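Local coordinates for protein D-xylonate dehydratase (Caulobacter crescentus, PDB 5OYN) that dehydrates D-xylonate to 2-dehydro-3-deoxy-D-arabinonate, and D-gluconate about as efficiently, as an IlvD/Edd-family homotetramer using a [2Fe-2S] cluster and magnesium, at residues V222-G227 and G232-P237; G325-E330 and D374-F379. One frame throughout, in Å; residues are numbered along the deposited sequence.

Interaction 1: V222-G227 and G232-P237; sequences VAEALG and GCAAIP
Glu224 reaches out from the last turn of its helix and puts its carboxylate against the backbone of 232-237, each oxygen taking a different N-H. OE2 receives the amide of Gly232, in a bond modelled too short for its length to be trusted. OE1 accepts from Ala234 N at 3.0 Å, but that donor stands above the carboxylate, 44° out of its plane. The methyl of Ala234 lies beside the same oxygen, its CB 3.2 Å from Glu224 OE1. Cys233 N, between the two donors, is badly angled for a bond. A water extends the grip: it donates to Glu224 OE1 and accepts a weak bond from Ala235 N, 3.0 Å from the water oxygen. The acid thus holds the N-H groups of Gly232 and Ala234 directly, and that of Ala235 through the water, where the loop turns through 233-235 with helical backbone angles.

What lets Glu224 span the gap is its chain, stretched out beyond CG (chi2 -177°). Gly232 has phi 89°, where a CB would jam against the preceding carbonyl, so glycine suits the bend that presents its N-H. On the other segment Gly227, with positive phi, is the residue of a Schellman motif, its N-H bonded to Glu224 O. With an alanine in place of Glu224, the amides of Gly232 and Ala234 would probably lose their buried acceptor, and the returning loop would be less firmly held.

Val222, Ala225 and Leu226 pack on helix 270-282, while Glu224 also touches Ala338 and Pro339 of helix 337-347. Beyond the turn, Cys233 and Ile236 rest on Met246 of helix 241-259, and Ala235 meets helix 329-335.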
# COMPACT_ATOMS: atom_id res chain seq x y z
N VAL A 222 -7.76 -27.44 -11.97
CA VAL A 222 -8.68 -27.55 -13.10
C VAL A 222 -8.41 -26.45 -14.12
O VAL A 222 -8.24 -26.72 -15.31
CB VAL A 222 -10.14 -27.50 -12.62
CG1 VAL A 222 -11.09 -27.04 -13.75
CG2 VAL A 222 -10.55 -28.84 -12.04
N ALA A 223 -8.35 -25.20 -13.67
CA ALA A 223 -8.12 -24.11 -14.60
C ALA A 223 -6.82 -24.30 -15.36
O ALA A 223 -6.68 -23.82 -16.49
CB ALA A 223 -8.11 -22.76 -13.88
N GLU A 224 -5.84 -24.97 -14.75
CA GLU A 224 -4.62 -25.27 -15.49
C GLU A 224 -4.89 -26.34 -16.54
O GLU A 224 -4.56 -26.17 -17.72
CB GLU A 224 -3.49 -25.70 -14.54
CG GLU A 224 -2.11 -25.24 -15.02
CD GLU A 224 -0.95 -25.70 -14.12
OE1 GLU A 224 -1.06 -25.67 -12.87
OE2 GLU A 224 0.10 -26.10 -14.69
N ALA A 225 -5.55 -27.43 -16.13
CA ALA A 225 -5.93 -28.49 -17.06
C ALA A 225 -6.81 -27.95 -18.19
O ALA A 225 -6.68 -28.37 -19.34
CB ALA A 225 -6.65 -29.62 -16.32
N LEU A 226 -7.71 -27.03 -17.86
CA LEU A 226 -8.55 -26.39 -18.86
C LEU A 226 -7.76 -25.50 -19.82
O LEU A 226 -8.35 -25.02 -20.79
CB LEU A 226 -9.62 -25.54 -18.18
CG LEU A 226 -10.85 -26.22 -17.59
CD1 LEU A 226 -11.88 -25.15 -17.23
CD2 LEU A 226 -11.44 -27.25 -18.55
N GLY A 227 -6.48 -25.27 -19.55
CA GLY A 227 -5.66 -24.42 -20.39
C GLY A 227 -5.90 -22.94 -20.23
O GLY A 227 -5.64 -22.17 -21.17
N GLY A 232 2.10 -24.61 -14.54
CA GLY A 232 2.66 -24.58 -13.21
C GLY A 232 2.00 -23.60 -12.27
O GLY A 232 2.39 -23.55 -11.10
N CYS A 233 1.00 -22.87 -12.75
CA CYS A 233 0.39 -21.80 -11.96
C CYS A 233 -0.36 -22.33 -10.74
O CYS A 233 -0.30 -21.74 -9.65
CB CYS A 233 -0.54 -21.00 -12.85
SG CYS A 233 -1.23 -19.54 -12.09
N ALA A 234 -1.10 -23.43 -10.88
CA ALA A 234 -2.07 -23.81 -9.87
C ALA A 234 -1.42 -24.04 -8.51
O ALA A 234 -1.93 -23.58 -7.48
CB ALA A 234 -2.83 -25.06 -10.31
N ALA A 235 -0.30 -24.76 -8.47
CA ALA A 235 0.15 -25.38 -7.23
C ALA A 235 1.12 -24.55 -6.41
O ALA A 235 1.35 -24.90 -5.25
CB ALA A 235 0.80 -26.73 -7.51
N ILE A 236 1.72 -23.50 -6.98
CA ILE A 236 2.71 -22.71 -6.23
C ILE A 236 2.09 -22.22 -4.93
O ILE A 236 1.00 -21.61 -4.96
CB ILE A 236 3.23 -21.52 -7.05
CG1 ILE A 236 3.52 -21.92 -8.50
CG2 ILE A 236 4.50 -20.98 -6.42
CD1 ILE A 236 3.66 -20.74 -9.45
N PRO A 237 2.69 -22.47 -3.77
CA PRO A 237 2.14 -21.91 -2.52
C PRO A 237 2.22 -20.39 -2.52
O PRO A 237 3.21 -19.80 -2.97
CB PRO A 237 3.02 -22.54 -1.43
CG PRO A 237 3.55 -23.81 -2.07
CD PRO A 237 3.80 -23.40 -3.50
O HOH W 1 0.35 -26.47 -10.91

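Interaction 2: G325-E330 and D374-F379; sequences GKYLGE and DREVIF
Tyr327 leans across to Glu376 and Val377, its CB directed at their loop. CG stands anti to its own carbonyl carbon (chi1 -59°), which carries the ring out from the backbone. Along the near side, CD2 comes first and meets Val377 CG2 at 4.2 Å, the methyl approaching obliquely. One atom further, CE2 has the carbonyl oxygen Glu376 O at its edge, near the ring plane, 3.7 Å away. At the tip, Tyr327 OH is 3.9 Å from Glu376 OE1, too far for a bond, with the ring and carboxylate planes 20° apart. The extended chain of Lys326 runs alongside one ring face, its CD 3.3 Å above the plane of Tyr327 and toward the rim.

The opposing loop is shaped by Asp374: its OD1 takes Glu376 N in an Asx turn, and its backbone O accepts from both Val377 N and Ile378 N. Arg331 makes salt bridges to Asp374 and Glu376 and a cation-pi contact with Tyr327; Asn320 bonds Glu376 O through ND2.

Between the segments themselves the chemistry is apolar packing and a ring edge beside a carbonyl, setting the residues just before helix 329-335 against the loop after helix 363-367.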
# COMPACT_ATOMS: atom_id res chain seq x y z
N GLY A 325 -4.48 -38.78 0.71
CA GLY A 325 -3.14 -39.29 0.99
C GLY A 325 -2.50 -38.57 2.16
O GLY A 325 -3.16 -38.22 3.15
N LYS A 326 -1.20 -38.30 2.01
CA LYS A 326 -0.30 -37.98 3.11
C LYS A 326 0.16 -36.52 3.17
O LYS A 326 0.09 -35.90 4.23
CB LYS A 326 0.91 -38.91 3.03
CG LYS A 326 1.97 -38.66 4.06
CD LYS A 326 3.15 -39.57 3.79
CE LYS A 326 4.06 -39.68 5.00
NZ LYS A 326 5.41 -39.23 4.62
N TYR A 327 0.66 -35.96 2.07
CA TYR A 327 1.34 -34.67 2.12
C TYR A 327 0.39 -33.51 1.83
O TYR A 327 -0.83 -33.67 1.77
CB TYR A 327 2.53 -34.67 1.15
CG TYR A 327 3.53 -35.74 1.49
CD1 TYR A 327 4.40 -35.60 2.56
CD2 TYR A 327 3.59 -36.92 0.74
CE1 TYR A 327 5.33 -36.61 2.87
CE2 TYR A 327 4.51 -37.92 1.04
CZ TYR A 327 5.37 -37.76 2.11
OH TYR A 327 6.27 -38.76 2.40
N LEU A 328 0.94 -32.31 1.69
CA LEU A 328 0.15 -31.10 1.50
C LEU A 328 0.68 -30.32 0.30
O LEU A 328 1.55 -30.80 -0.42
CB LEU A 328 0.19 -30.25 2.77
CG LEU A 328 -0.29 -30.90 4.07
CD1 LEU A 328 -0.25 -29.89 5.21
CD2 LEU A 328 -1.69 -31.43 3.94
N GLY A 329 0.16 -29.10 0.10
CA GLY A 329 0.41 -28.37 -1.14
C GLY A 329 1.88 -28.11 -1.44
O GLY A 329 2.28 -28.07 -2.60
N GLU A 330 2.70 -27.93 -0.41
CA GLU A 330 4.11 -27.67 -0.65
C GLU A 330 4.78 -28.85 -1.33
O GLU A 330 5.48 -28.68 -2.34
CB GLU A 330 4.82 -27.35 0.66
CG GLU A 330 4.54 -25.95 1.20
CD GLU A 330 5.62 -25.51 2.15
OE1 GLU A 330 6.69 -25.13 1.64
OE2 GLU A 330 5.42 -25.56 3.39
N ASP A 374 9.36 -36.20 -7.62
CA ASP A 374 9.20 -36.82 -6.30
C ASP A 374 8.19 -37.96 -6.42
O ASP A 374 6.98 -37.76 -6.31
CB ASP A 374 8.75 -35.79 -5.28
CG ASP A 374 9.10 -36.19 -3.86
OD1 ASP A 374 9.23 -37.41 -3.60
OD2 ASP A 374 9.25 -35.28 -3.00
N ARG A 375 8.70 -39.18 -6.62
CA ARG A 375 7.76 -40.30 -6.74
C ARG A 375 7.14 -40.69 -5.40
O ARG A 375 6.27 -41.57 -5.38
CB ARG A 375 8.46 -41.49 -7.39
CG ARG A 375 8.70 -41.34 -8.90
CD ARG A 375 7.41 -41.49 -9.73
NE ARG A 375 7.62 -41.25 -11.16
CZ ARG A 375 6.65 -40.95 -12.03
NH1 ARG A 375 5.38 -40.85 -11.62
NH2 ARG A 375 6.94 -40.74 -13.31
N GLU A 376 7.55 -40.05 -4.29
CA GLU A 376 6.87 -40.21 -3.01
C GLU A 376 5.53 -39.49 -2.99
O GLU A 376 4.67 -39.78 -2.15
CB GLU A 376 7.74 -39.67 -1.87
CG GLU A 376 8.40 -40.71 -0.93
CD GLU A 376 9.52 -40.12 -0.01
OE1 GLU A 376 9.54 -38.88 0.25
OE2 GLU A 376 10.38 -40.90 0.47
N VAL A 377 5.34 -38.56 -3.92
CA VAL A 377 4.25 -37.59 -3.87
C VAL A 377 3.33 -37.74 -5.07
O VAL A 377 2.10 -37.74 -4.93
CB VAL A 377 4.80 -36.14 -3.79
CG1 VAL A 377 3.68 -35.13 -3.63
CG2 VAL A 377 5.82 -36.03 -2.69
N ILE A 378 3.91 -37.86 -6.26
CA ILE A 378 3.15 -38.10 -7.48
C ILE A 378 3.55 -39.48 -7.99
O ILE A 378 4.64 -39.67 -8.55
CB ILE A 378 3.39 -37.01 -8.52
CG1 ILE A 378 2.89 -35.68 -7.96
CG2 ILE A 378 2.70 -37.39 -9.82
CD1 ILE A 378 3.21 -34.48 -8.82
N PHE A 379 2.66 -40.46 -7.79
CA PHE A 379 2.96 -41.84 -8.13
C PHE A 379 2.88 -42.08 -9.63
O PHE A 379 2.19 -41.35 -10.36
CB PHE A 379 1.99 -42.77 -7.40
CG PHE A 379 2.37 -43.03 -5.98
CD1 PHE A 379 2.97 -42.04 -5.21
CD2 PHE A 379 2.13 -44.26 -5.41
CE1 PHE A 379 3.32 -42.28 -3.89
CE2 PHE A 379 2.47 -44.51 -4.10
CZ PHE A 379 3.07 -43.52 -3.34

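In the fold
Interaction 1 is complete before the chain reaches 325-330, and the centres of the two contacts lie 16 Å apart. They meet directly where Pro237 CG packs on Glu330 CG at 4.0 Å, so the end of 232-237 rests against the start of helix 329-335. That helix links them further: Phe332 and His333 touch the loop of interaction 1, while Arg331 and Ala335 face 374-379. Interaction 1 is a short local closure, whereas interaction 2 joins segments 44 residues apart. Neither takes part in the cluster or magnesium sites; the side chain of Ala234 is about 13 Å from a bound [2Fe-2S] cluster.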